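Local coordinates for chitin oligosaccahride binding protein NagB1 (Paenibacillus sp. FPU-7, PDB 7EHP) that binds the chitin oligosaccharides N,N'-diacetylchitobiose and N,N',N''-triacetylchitotriose, as an extracellular solute-binding protein that probably delivers them to a membrane transporter, at residues Val122-Lys126 with Gln127-Gln131; Pro137-Trp140 with Glu141-Met144; Arg206-Thr209 with Leu210-Gly214; Gln313-Gln316 with Leu317-Gly321; Gln358-Val361 with Arg362-Leu365. One frame throughout, in Å; residues are numbered along the deposited sequence.

Contact 1 (Val122-Lys126 with Gln127-Gln131)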
# COMPACT_ATOMS: atom_id res chain seq x y z
N VAL A 122 -3.78 3.77 -11.53
CA VAL A 122 -4.17 2.85 -12.59
C VAL A 122 -2.94 2.57 -13.44
O VAL A 122 -2.42 3.47 -14.11
CB VAL A 122 -5.31 3.43 -13.43
CG1 VAL A 122 -5.79 2.41 -14.45
CG2 VAL A 122 -6.45 3.88 -12.51
N PHE A 123 -2.48 1.33 -13.40
CA PHE A 123 -1.58 0.83 -14.42
C PHE A 123 -2.36 0.59 -15.71
O PHE A 123 -3.51 0.14 -15.67
CB PHE A 123 -0.91 -0.47 -13.97
CG PHE A 123 0.08 -0.29 -12.83
CD1 PHE A 123 -0.38 -0.14 -11.52
CD2 PHE A 123 1.45 -0.27 -13.06
CE1 PHE A 123 0.50 0.03 -10.47
CE2 PHE A 123 2.34 -0.10 -12.00
CZ PHE A 123 1.85 0.04 -10.71
N TYR A 124 -1.74 0.85 -16.86
CA TYR A 124 -2.47 0.56 -18.08
C TYR A 124 -1.52 0.06 -19.16
O TYR A 124 -0.30 0.24 -19.09
CB TYR A 124 -3.28 1.78 -18.56
CG TYR A 124 -2.46 2.88 -19.20
CD1 TYR A 124 -1.60 3.69 -18.43
CD2 TYR A 124 -2.58 3.14 -20.57
CE1 TYR A 124 -0.87 4.71 -19.02
CE2 TYR A 124 -1.85 4.16 -21.16
CZ TYR A 124 -1.01 4.93 -20.39
OH TYR A 124 -0.31 5.94 -21.01
N ASN A 125 -2.10 -0.60 -20.16
CA ASN A 125 -1.36 -1.16 -21.27
C ASN A 125 -1.48 -0.19 -22.45
O ASN A 125 -2.55 -0.06 -23.06
CB ASN A 125 -1.88 -2.55 -21.61
CG ASN A 125 -1.12 -3.21 -22.74
OD1 ASN A 125 -0.62 -2.54 -23.64
ND2 ASN A 125 -1.02 -4.55 -22.70
N LYS A 126 -0.36 0.47 -22.78
CA LYS A 126 -0.34 1.45 -23.87
C LYS A 126 -0.69 0.81 -25.21
O LYS A 126 -1.27 1.48 -26.08
CB LYS A 126 1.04 2.11 -23.94
CG LYS A 126 1.37 3.12 -22.84
CD LYS A 126 2.89 3.32 -22.76
CE LYS A 126 3.27 4.72 -22.33
NZ LYS A 126 2.52 5.16 -21.14
N GLN A 127 -0.35 -0.47 -25.41
CA GLN A 127 -0.66 -1.11 -26.68
C GLN A 127 -2.14 -1.51 -26.78
O GLN A 127 -2.71 -1.46 -27.89
CB GLN A 127 0.25 -2.32 -26.90
CG GLN A 127 -0.22 -3.30 -27.98
CD GLN A 127 -0.18 -2.73 -29.40
OE1 GLN A 127 0.70 -1.93 -29.75
NE2 GLN A 127 -1.15 -3.13 -30.22
N ILE A 128 -2.78 -1.87 -25.67
CA ILE A 128 -4.22 -2.12 -25.72
C ILE A 128 -4.97 -0.82 -25.96
O ILE A 128 -5.93 -0.78 -26.75
CB ILE A 128 -4.70 -2.84 -24.45
CG1 ILE A 128 -4.16 -4.27 -24.39
CG2 ILE A 128 -6.22 -2.94 -24.43
CD1 ILE A 128 -4.46 -4.97 -23.06
N PHE A 129 -4.54 0.27 -25.31
CA PHE A 129 -5.19 1.56 -25.55
C PHE A 129 -5.06 1.98 -27.01
O PHE A 129 -6.02 2.47 -27.61
CB PHE A 129 -4.62 2.64 -24.63
CG PHE A 129 -5.25 2.67 -23.27
CD1 PHE A 129 -5.59 1.50 -22.61
CD2 PHE A 129 -5.47 3.89 -22.63
CE1 PHE A 129 -6.15 1.54 -21.34
CE2 PHE A 129 -6.03 3.94 -21.37
CZ PHE A 129 -6.38 2.76 -20.72
N LYS A 130 -3.88 1.78 -27.60
CA LYS A 130 -3.70 2.05 -29.03
C LYS A 130 -4.68 1.23 -29.86
O LYS A 130 -5.34 1.75 -30.77
CB LYS A 130 -2.26 1.74 -29.44
CG LYS A 130 -1.94 1.92 -30.93
CD LYS A 130 -0.59 1.25 -31.30
CE LYS A 130 -0.30 1.28 -32.80
NZ LYS A 130 -1.53 1.06 -33.61
N GLN A 131 -4.79 -0.06 -29.56
CA GLN A 131 -5.67 -0.94 -30.31
C GLN A 131 -7.12 -0.48 -30.23
O GLN A 131 -7.84 -0.49 -31.23
CB GLN A 131 -5.50 -2.37 -29.80
CG GLN A 131 -6.24 -3.40 -30.58
CD GLN A 131 -5.98 -4.78 -30.02
OE1 GLN A 131 -4.88 -5.06 -29.53
NE2 GLN A 131 -6.98 -5.65 -30.09
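Asn125 and Phe129 meet where strand 122-125 gives way directly to helix 127-131, the axes of these short segments approaching to 7.1 Å at an angle of 62°, and Phe129 N closes the first helical turn on Asn125 O at 3.0 Å. Asn125 also serves the turn with its side chain. With CG anti to the backbone N (chi1 -178°), the amide is set against the first turn of the helix, and OD1 accepts from Ile128 N at 3.0 Å, the donor standing well above the carbonyl plane. A second, weak bond comes to OD1 from Gln127 N at 2.7 Å. The amide also lies against the Ile128 chain, Asn125 ND2 touching Ile128 CD1 at 3.5 Å. This is an N-cap: the asparagine supplies an acceptor to amide groups that have no earlier helical turn to bond to. The strand is part of the large mixed sheet of this periplasmic-binding-protein-type fold, and Ile128 and Phe129 pack on strand 237-243. The Tyr124 ring presents an edge to the face of Phe129 in a tilted edge-to-face pair, centroids 4.8 Å apart and planes at 50°. Tyr124 CD2 sits over the centre of the Phe129 ring, 3.6 Å from its CD2. An alanine in place of Phe129 would remove that face and is likely to leave the Tyr124 edge without its mate, opening a gap beside strand 237-243. Lys126 NZ donates to Tyr124 OH at 2.9 Å and also pairs with Glu340 of helix 336-344.

Contact 2 (Pro137-Trp140 with Glu141-Met144)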
# COMPACT_ATOMS: atom_id res chain seq x y z
N PRO A 137 -7.82 8.20 -19.81
CA PRO A 137 -9.08 8.83 -19.38
C PRO A 137 -8.83 9.75 -18.20
O PRO A 137 -8.25 9.35 -17.19
CB PRO A 137 -9.95 7.63 -18.98
CG PRO A 137 -8.90 6.65 -18.41
CD PRO A 137 -7.74 6.79 -19.38
N ARG A 138 -9.25 11.00 -18.33
CA ARG A 138 -9.03 11.97 -17.27
C ARG A 138 -10.26 12.24 -16.42
O ARG A 138 -10.13 12.82 -15.34
CB ARG A 138 -8.51 13.29 -17.84
CG ARG A 138 -6.98 13.38 -17.82
CD ARG A 138 -6.37 12.73 -16.55
NE ARG A 138 -6.11 13.68 -15.47
CZ ARG A 138 -6.99 14.05 -14.54
NH1 ARG A 138 -8.20 13.53 -14.51
NH2 ARG A 138 -6.64 14.93 -13.61
N ARG A 139 -11.44 11.81 -16.85
CA ARG A 139 -12.63 12.00 -16.03
C ARG A 139 -13.48 10.74 -16.13
O ARG A 139 -13.19 9.86 -16.93
CB ARG A 139 -13.41 13.25 -16.46
CG ARG A 139 -12.68 14.54 -16.16
CD ARG A 139 -13.62 15.73 -16.18
NE ARG A 139 -14.27 15.85 -17.47
CZ ARG A 139 -15.46 16.41 -17.67
NH1 ARG A 139 -16.15 16.93 -16.66
NH2 ARG A 139 -15.97 16.45 -18.89
N TRP A 140 -14.54 10.67 -15.31
CA TRP A 140 -15.34 9.45 -15.21
C TRP A 140 -15.90 9.02 -16.56
O TRP A 140 -15.81 7.85 -16.95
CB TRP A 140 -16.47 9.63 -14.20
CG TRP A 140 -17.29 8.38 -14.00
CD1 TRP A 140 -18.49 8.07 -14.59
CD2 TRP A 140 -16.97 7.27 -13.16
NE1 TRP A 140 -18.92 6.84 -14.17
CE2 TRP A 140 -18.01 6.33 -13.28
CE3 TRP A 140 -15.89 6.97 -12.31
CZ2 TRP A 140 -18.02 5.12 -12.59
CZ3 TRP A 140 -15.90 5.78 -11.62
CH2 TRP A 140 -16.96 4.87 -11.76
N GLU A 141 -16.48 9.97 -17.31
CA GLU A 141 -17.13 9.57 -18.55
C GLU A 141 -16.12 9.07 -19.58
O GLU A 141 -16.46 8.22 -20.41
CB GLU A 141 -17.96 10.74 -19.11
CG GLU A 141 -19.23 11.01 -18.31
CD GLU A 141 -20.13 9.78 -18.15
OE1 GLU A 141 -20.38 9.08 -19.16
OE2 GLU A 141 -20.59 9.50 -17.01
N ASP A 142 -14.88 9.56 -19.53
CA ASP A 142 -13.82 8.97 -20.35
C ASP A 142 -13.58 7.52 -19.92
O ASP A 142 -13.46 6.63 -20.76
CB ASP A 142 -12.51 9.76 -20.23
CG ASP A 142 -12.68 11.26 -20.48
OD1 ASP A 142 -13.25 11.62 -21.53
OD2 ASP A 142 -12.18 12.06 -19.65
N LEU A 143 -13.48 7.29 -18.61
CA LEU A 143 -13.20 5.94 -18.11
C LEU A 143 -14.25 4.95 -18.58
O LEU A 143 -13.91 3.83 -19.00
CB LEU A 143 -13.14 5.97 -16.58
CG LEU A 143 -12.74 4.69 -15.83
CD1 LEU A 143 -11.50 4.05 -16.43
CD2 LEU A 143 -12.53 4.99 -14.35
N MET A 144 -15.52 5.34 -18.52
CA MET A 144 -16.61 4.47 -18.96
C MET A 144 -16.45 4.08 -20.42
O MET A 144 -16.64 2.92 -20.79
CB MET A 144 -17.94 5.20 -18.74
CG MET A 144 -18.34 5.44 -17.28
SD MET A 144 -18.06 4.08 -16.14
CE MET A 144 -19.46 3.12 -16.58
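The N-terminal end of helix 140-152 is built here, with Arg139 at the N-cap position and Asp142, three residues on, turning its carboxylate back to the incoming loop. Asp142 OD2 accepts from Arg139 N at 2.9 Å through its anti lone pair, and more weakly from Arg138 N at 3.4 Å, so one oxygen holds two successive loop amides. The carboxylate gets there because CG lies beside the backbone N (chi1 -52°), and Asp142 CB rests on Pro137 CB at 3.6 Å. Main-chain bonds then take over, from Leu143 N to Arg139 O and from Met144 N to Trp140 O. Pro137 CG and Leu143 CD1 make a looser apolar touch at 4.2 Å, next to the Phe267-Pro268 loop that Leu143 also meets.

One turn apart, Trp140 and Met144 form a Met-aromatic contact. The Met144 chain is bent at chi2 (-42°) and at chi3, which carries SD over the rim of one indole face, 4.0 Å from the centroid of the five-membered ring and 39° off its normal; the nearest ring atom is Trp140 NE1, which Met144 CG approaches just as closely. Glu141 OE2 lies in the ring plane at the edge, 3.5 Å from Trp140 CD1. Arg206 of helix 198-213 adds a cation-pi contact to the same indole, and that helix packs against both Trp140 and Met144. Asp142 reaching back to the amide of the N-cap residue is the half of a capping box made by the third helical residue.

Contact 3 (Arg206-Thr209 with Leu210-Gly214)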
# COMPACT_ATOMS: atom_id res chain seq x y z
N ARG A 206 -20.33 4.30 -7.26
CA ARG A 206 -19.52 4.29 -8.47
C ARG A 206 -18.74 3.00 -8.59
O ARG A 206 -18.58 2.46 -9.68
CB ARG A 206 -18.57 5.48 -8.48
CG ARG A 206 -19.25 6.78 -8.87
CD ARG A 206 -18.33 7.96 -8.66
NE ARG A 206 -19.04 9.22 -8.83
CZ ARG A 206 -19.36 9.74 -10.01
NH1 ARG A 206 -19.04 9.10 -11.13
NH2 ARG A 206 -20.02 10.90 -10.06
N TYR A 207 -18.19 2.55 -7.47
CA TYR A 207 -17.50 1.27 -7.42
C TYR A 207 -18.45 0.14 -7.80
O TYR A 207 -18.11 -0.73 -8.61
CB TYR A 207 -16.96 1.09 -6.00
CG TYR A 207 -16.08 -0.13 -5.75
CD1 TYR A 207 -16.64 -1.40 -5.58
CD2 TYR A 207 -14.71 0.01 -5.60
CE1 TYR A 207 -15.82 -2.51 -5.30
CE2 TYR A 207 -13.89 -1.08 -5.32
CZ TYR A 207 -14.44 -2.33 -5.17
OH TYR A 207 -13.58 -3.39 -4.89
N ASP A 208 -19.66 0.15 -7.21
CA ASP A 208 -20.67 -0.85 -7.53
C ASP A 208 -21.05 -0.82 -9.01
O ASP A 208 -21.32 -1.86 -9.61
CB ASP A 208 -21.91 -0.63 -6.65
CG ASP A 208 -22.77 -1.89 -6.49
OD1 ASP A 208 -22.25 -3.02 -6.62
OD2 ASP A 208 -23.97 -1.74 -6.21
N THR A 209 -21.07 0.38 -9.62
CA THR A 209 -21.33 0.46 -11.06
C THR A 209 -20.27 -0.31 -11.83
O THR A 209 -20.58 -1.02 -12.79
CB THR A 209 -21.39 1.94 -11.49
OG1 THR A 209 -22.62 2.55 -11.06
CG2 THR A 209 -21.28 2.08 -13.01
N LEU A 210 -19.01 -0.19 -11.42
CA LEU A 210 -17.95 -0.97 -12.06
C LEU A 210 -18.21 -2.46 -11.90
O LEU A 210 -17.96 -3.25 -12.83
CB LEU A 210 -16.60 -0.59 -11.44
CG LEU A 210 -16.10 0.83 -11.68
CD1 LEU A 210 -14.68 0.97 -11.12
CD2 LEU A 210 -16.12 1.20 -13.14
N LEU A 211 -18.71 -2.86 -10.74
CA LEU A 211 -19.09 -4.26 -10.54
C LEU A 211 -20.25 -4.64 -11.45
O LEU A 211 -20.19 -5.67 -12.15
CB LEU A 211 -19.44 -4.48 -9.06
CG LEU A 211 -18.30 -4.40 -8.02
CD1 LEU A 211 -18.83 -4.44 -6.57
CD2 LEU A 211 -17.28 -5.54 -8.24
N LYS A 212 -21.31 -3.81 -11.47
CA LYS A 212 -22.54 -4.11 -12.21
C LYS A 212 -22.30 -4.19 -13.72
O LYS A 212 -23.09 -4.81 -14.43
CB LYS A 212 -23.60 -3.04 -11.94
CG LYS A 212 -24.15 -3.08 -10.53
CD LYS A 212 -25.33 -2.14 -10.36
CE LYS A 212 -25.59 -1.86 -8.89
NZ LYS A 212 -26.52 -0.72 -8.69
N LYS A 213 -21.27 -3.52 -14.22
CA LYS A 213 -20.97 -3.53 -15.64
C LYS A 213 -19.91 -4.55 -16.01
O LYS A 213 -19.63 -4.73 -17.20
CB LYS A 213 -20.52 -2.13 -16.09
CG LYS A 213 -21.69 -1.19 -16.31
CD LYS A 213 -21.21 0.23 -16.54
CE LYS A 213 -22.37 1.20 -16.64
NZ LYS A 213 -23.35 0.76 -17.69
N GLY A 214 -19.30 -5.21 -15.02
CA GLY A 214 -18.21 -6.12 -15.32
C GLY A 214 -16.93 -5.42 -15.72
O GLY A 214 -16.12 -6.01 -16.43
O HOH W 1 -25.27 0.81 -6.27
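Asp208 and Lys212 lie one turn apart on helix 198-213, the last turns of which close in a Schellman motif at Gly214. The lysine can be followed outward from CB, which lies 3.5 Å from Asp208 O. CG leaves beside the backbone N (chi1 -69°) and comes nearer to the same carbonyl oxygen, at 3.2 Å, while CD passes it at greater range. The chain stays extended, and CE meets the carboxylate, 3.1 Å from Asp208 OD2. NZ ends in a long salt bridge to OD2, with water 1 bridging the two groups: it accepts from NZ and donates to OD2. The other carboxylate oxygen, OD1, faces the Leu211 methyl CD1. That methyl also sits at the edge of the Tyr207 ring, 3.8 Å from CE1, while Tyr207 itself packs on helices 165-180 and 359-373. Alongside, Thr209 and Lys213 point the same way. Backbone bonds run i to i+4 as far as Lys213 N to Thr209 O; then the positive phi of Gly214 (72°) turns the chain out of the helix, with Gly214 N bonded to Leu211 O, three residues back, at 3.0 Å.

Contact 4 (Gln313-Gln316 with Leu317-Gly321)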
# COMPACT_ATOMS: atom_id res chain seq x y z
N GLN A 313 18.25 2.37 -1.21
CA GLN A 313 17.12 3.08 -1.80
C GLN A 313 17.21 3.09 -3.32
O GLN A 313 16.21 2.85 -4.02
CB GLN A 313 17.06 4.51 -1.26
CG GLN A 313 16.64 4.60 0.18
CD GLN A 313 15.13 4.47 0.35
OE1 GLN A 313 14.38 5.43 0.11
NE2 GLN A 313 14.68 3.29 0.77
N LYS A 314 18.40 3.38 -3.86
CA LYS A 314 18.57 3.36 -5.32
C LYS A 314 18.43 1.95 -5.87
O LYS A 314 17.82 1.75 -6.94
CB LYS A 314 19.93 3.93 -5.72
CG LYS A 314 20.01 5.44 -5.77
CD LYS A 314 21.44 5.88 -6.09
CE LYS A 314 21.48 7.30 -6.63
NZ LYS A 314 22.86 7.85 -6.52
N ARG A 315 18.99 0.96 -5.17
CA ARG A 315 18.95 -0.42 -5.64
C ARG A 315 17.51 -0.89 -5.84
O ARG A 315 17.15 -1.43 -6.89
CB ARG A 315 19.70 -1.31 -4.66
CG ARG A 315 19.57 -2.80 -4.96
CD ARG A 315 20.59 -3.63 -4.20
NE ARG A 315 20.31 -5.07 -4.30
CZ ARG A 315 20.95 -6.01 -3.61
NH1 ARG A 315 21.92 -5.67 -2.77
NH2 ARG A 315 20.62 -7.29 -3.76
N GLN A 316 16.66 -0.68 -4.83
CA GLN A 316 15.29 -1.18 -4.93
C GLN A 316 14.50 -0.38 -5.95
O GLN A 316 13.56 -0.90 -6.55
CB GLN A 316 14.61 -1.15 -3.56
CG GLN A 316 14.43 0.26 -3.02
CD GLN A 316 13.61 0.29 -1.76
OE1 GLN A 316 13.53 -0.71 -1.04
NE2 GLN A 316 12.98 1.44 -1.49
N LEU A 317 14.90 0.87 -6.20
CA LEU A 317 14.26 1.64 -7.26
C LEU A 317 14.63 1.07 -8.63
O LEU A 317 13.76 0.83 -9.47
CB LEU A 317 14.67 3.11 -7.17
CG LEU A 317 14.21 3.96 -8.35
CD1 LEU A 317 12.68 3.99 -8.40
CD2 LEU A 317 14.77 5.38 -8.28
N LYS A 318 15.93 0.85 -8.85
CA LYS A 318 16.44 0.36 -10.12
C LYS A 318 16.00 -1.08 -10.38
O LYS A 318 15.60 -1.42 -11.50
CB LYS A 318 17.97 0.45 -10.12
CG LYS A 318 18.69 0.08 -11.41
CD LYS A 318 20.18 -0.10 -11.13
CE LYS A 318 21.01 -0.30 -12.39
NZ LYS A 318 22.47 -0.47 -12.05
N GLU A 319 16.05 -1.92 -9.35
CA GLU A 319 15.77 -3.35 -9.51
C GLU A 319 14.28 -3.66 -9.59
O GLU A 319 13.88 -4.61 -10.27
CB GLU A 319 16.37 -4.12 -8.34
CG GLU A 319 17.84 -4.38 -8.45
CD GLU A 319 18.34 -5.23 -7.32
OE1 GLU A 319 19.56 -5.53 -7.31
OE2 GLU A 319 17.52 -5.57 -6.43
N SER A 320 13.47 -2.90 -8.89
CA SER A 320 12.11 -3.32 -8.64
C SER A 320 11.09 -2.19 -8.73
O SER A 320 9.91 -2.46 -8.55
CB SER A 320 12.03 -4.00 -7.26
OG SER A 320 12.67 -5.27 -7.25
N GLY A 321 11.52 -0.96 -8.99
CA GLY A 321 10.60 0.15 -9.18
C GLY A 321 10.08 0.78 -7.91
O GLY A 321 9.20 1.65 -7.98
O HOH W 2 18.24 -7.71 -5.17
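Arg315 O receives Glu319 N at 2.7 Å, the shortest main-chain bond of these turns of helix 310-320, and the same two residues are joined again through their side chains. This i to i+4 salt bridge runs along the helix flank. Arg315 extends from CG to NE, CG being anti to the backbone N (chi1 172°), and brings NE to Glu319 OE1 at 3.1 Å; the hydrogen bond within the bridge is weak, bent to 131°. Guanidinium and carboxylate are not stacked, their planes standing 72° apart, and the Glu319 carboxyl carbon CD also rests on Arg315 CG at 3.6 Å. Water 2 adds a second link, at the guanidinium edge, accepting from Arg315 NH2 at 2.8 Å and donating to Glu319 OE2 at 2.6 Å. The arginine has a second acidic partner, Asp23 on helix 15-31, so its charge is shared between two carboxylates. Helix 15-31 also lies against Gln316 and Ser320.

Gln316 NE2, like that of Gln313, donates to Thr115 O, and the Gln316 side chain lies about 6 Å from a bound N-acetylglucosamine unit. At Gly321 phi turns positive and the chain leaves helical geometry. Ser320 N still bonds Gln316 O, approaching from above the carbonyl plane, and Gly321 N reaches back to Leu317 O at 2.9 Å.

Contact 5 (Gln358-Val361 with Arg362-Leu365)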
# COMPACT_ATOMS: atom_id res chain seq x y z
N GLN A 358 -9.38 2.52 12.62
CA GLN A 358 -9.03 1.41 13.50
C GLN A 358 -9.09 0.06 12.77
O GLN A 358 -9.80 -0.10 11.77
CB GLN A 358 -9.99 1.40 14.70
CG GLN A 358 -10.07 2.75 15.45
CD GLN A 358 -11.20 3.68 14.99
OE1 GLN A 358 -11.56 3.72 13.81
NE2 GLN A 358 -11.74 4.45 15.93
N ALA A 359 -8.35 -0.92 13.30
CA ALA A 359 -8.27 -2.23 12.67
C ALA A 359 -9.65 -2.85 12.46
O ALA A 359 -9.92 -3.43 11.40
CB ALA A 359 -7.40 -3.18 13.51
N LYS A 360 -10.53 -2.75 13.45
CA LYS A 360 -11.84 -3.36 13.34
C LYS A 360 -12.64 -2.76 12.20
O LYS A 360 -13.41 -3.46 11.54
CB LYS A 360 -12.62 -3.21 14.64
CG LYS A 360 -13.76 -4.22 14.80
CD LYS A 360 -13.21 -5.59 15.20
CE LYS A 360 -14.15 -6.73 14.83
NZ LYS A 360 -13.51 -8.06 15.14
N VAL A 361 -12.47 -1.46 11.96
CA VAL A 361 -13.18 -0.80 10.86
C VAL A 361 -12.64 -1.28 9.52
O VAL A 361 -13.41 -1.60 8.61
CB VAL A 361 -13.05 0.73 11.00
CG1 VAL A 361 -13.56 1.44 9.75
CG2 VAL A 361 -13.78 1.22 12.25
N ARG A 362 -11.31 -1.32 9.38
CA ARG A 362 -10.67 -1.87 8.19
C ARG A 362 -11.14 -3.30 7.93
O ARG A 362 -11.46 -3.65 6.79
CB ARG A 362 -9.15 -1.84 8.37
CG ARG A 362 -8.36 -2.09 7.08
CD ARG A 362 -7.19 -3.05 7.31
NE ARG A 362 -7.62 -4.44 7.41
CZ ARG A 362 -7.60 -5.15 8.53
NH1 ARG A 362 -7.17 -4.61 9.66
NH2 ARG A 362 -7.99 -6.41 8.51
N GLU A 363 -11.13 -4.15 8.96
CA GLU A 363 -11.54 -5.54 8.79
C GLU A 363 -12.99 -5.62 8.32
O GLU A 363 -13.33 -6.43 7.44
CB GLU A 363 -11.36 -6.30 10.10
CG GLU A 363 -11.75 -7.76 9.99
CD GLU A 363 -11.69 -8.51 11.32
OE1 GLU A 363 -12.54 -8.27 12.19
OE2 GLU A 363 -10.78 -9.35 11.47
N THR A 364 -13.86 -4.79 8.89
CA THR A 364 -15.27 -4.79 8.52
C THR A 364 -15.46 -4.32 7.08
O THR A 364 -16.28 -4.88 6.34
CB THR A 364 -16.03 -3.92 9.50
OG1 THR A 364 -15.78 -4.42 10.83
CG2 THR A 364 -17.53 -3.86 9.18
N LEU A 365 -14.71 -3.31 6.65
CA LEU A 365 -14.82 -2.86 5.27
C LEU A 365 -14.41 -3.97 4.32
O LEU A 365 -15.08 -4.19 3.30
CB LEU A 365 -13.96 -1.62 5.04
CG LEU A 365 -14.08 -1.05 3.63
CD1 LEU A 365 -15.56 -0.66 3.37
CD2 LEU A 365 -13.15 0.15 3.43
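Among the hydrogen bonds, Lys360 O is gripped twice by Thr364: OG1 donates to it at 2.7 Å and the backbone N at 3.0 Å, from opposite faces of the carbonyl plane. The hydroxyl is turned back to the preceding turn because OG1 lies beside the backbone N (chi1 -57°), which satisfies this polar group on a buried side of the helix. The regular main-chain bonds start at the N-cap residue, Gln358, whose O accepts from Arg362 N at 3.1 Å; Glu363 N to Ala359 O and Leu365 N to Val361 O continue the series. These are the opening turns of helix 359-373, which lies against helix 379-396: Val361 and Thr364 face that neighbour, and the Gln358 amide bonds Asn394 and Gln390 on it.

Of the charged contacts, Lys360 and Glu363 run side by side. A bend at chi2 (77°) in the lysine brings NZ to Glu363 OE1 at 3.1 Å, nearly in line with the C-O bond, and CE follows at 3.5 Å. A leucine in place of Glu363 would take away the carboxylate, and Lys360 NZ would probably lose its salt-bridge mate and be set free to swing. Arg362 takes another course: its chain, bent at chi2 and chi3, carries the guanidinium back past Ala359, Arg362 NH1 passing Ala359 CB at 4.1 Å. Its NE pairs with Glu366, and Phe49 gives the guanidinium a cation-pi partner.

Apolar neighbours lie elsewhere: Leu365 packs on helix 165-180, meeting Leu172 and Trp176.

Overall arrangement
Contacts 1, 2 and 3 follow one another by direct touch on one flank of the protein. Phe129 CE2 of contact 1 touches Pro137 CD at 3.9 Å, and contact 2 meets contact 3 through Trp140 CD2 with Arg206 NH1 at 3.4 Å and Met144 CE with Lys213 CD at 3.4 Å. Contacts 4 and 5 lie on opposite sides of the chain's centre, their own centres 32 Å apart, yet both come near the bound chitin sugar: the side chains of Gln316 and Arg362 are each about 6 Å from an N-acetylglucosamine unit. In contact 3 the side chain of Tyr207 is about 13 Å from a bound N-acetylglucosamine (NAG). The nearest atoms of contacts 3 and 5 are about 8 Å apart.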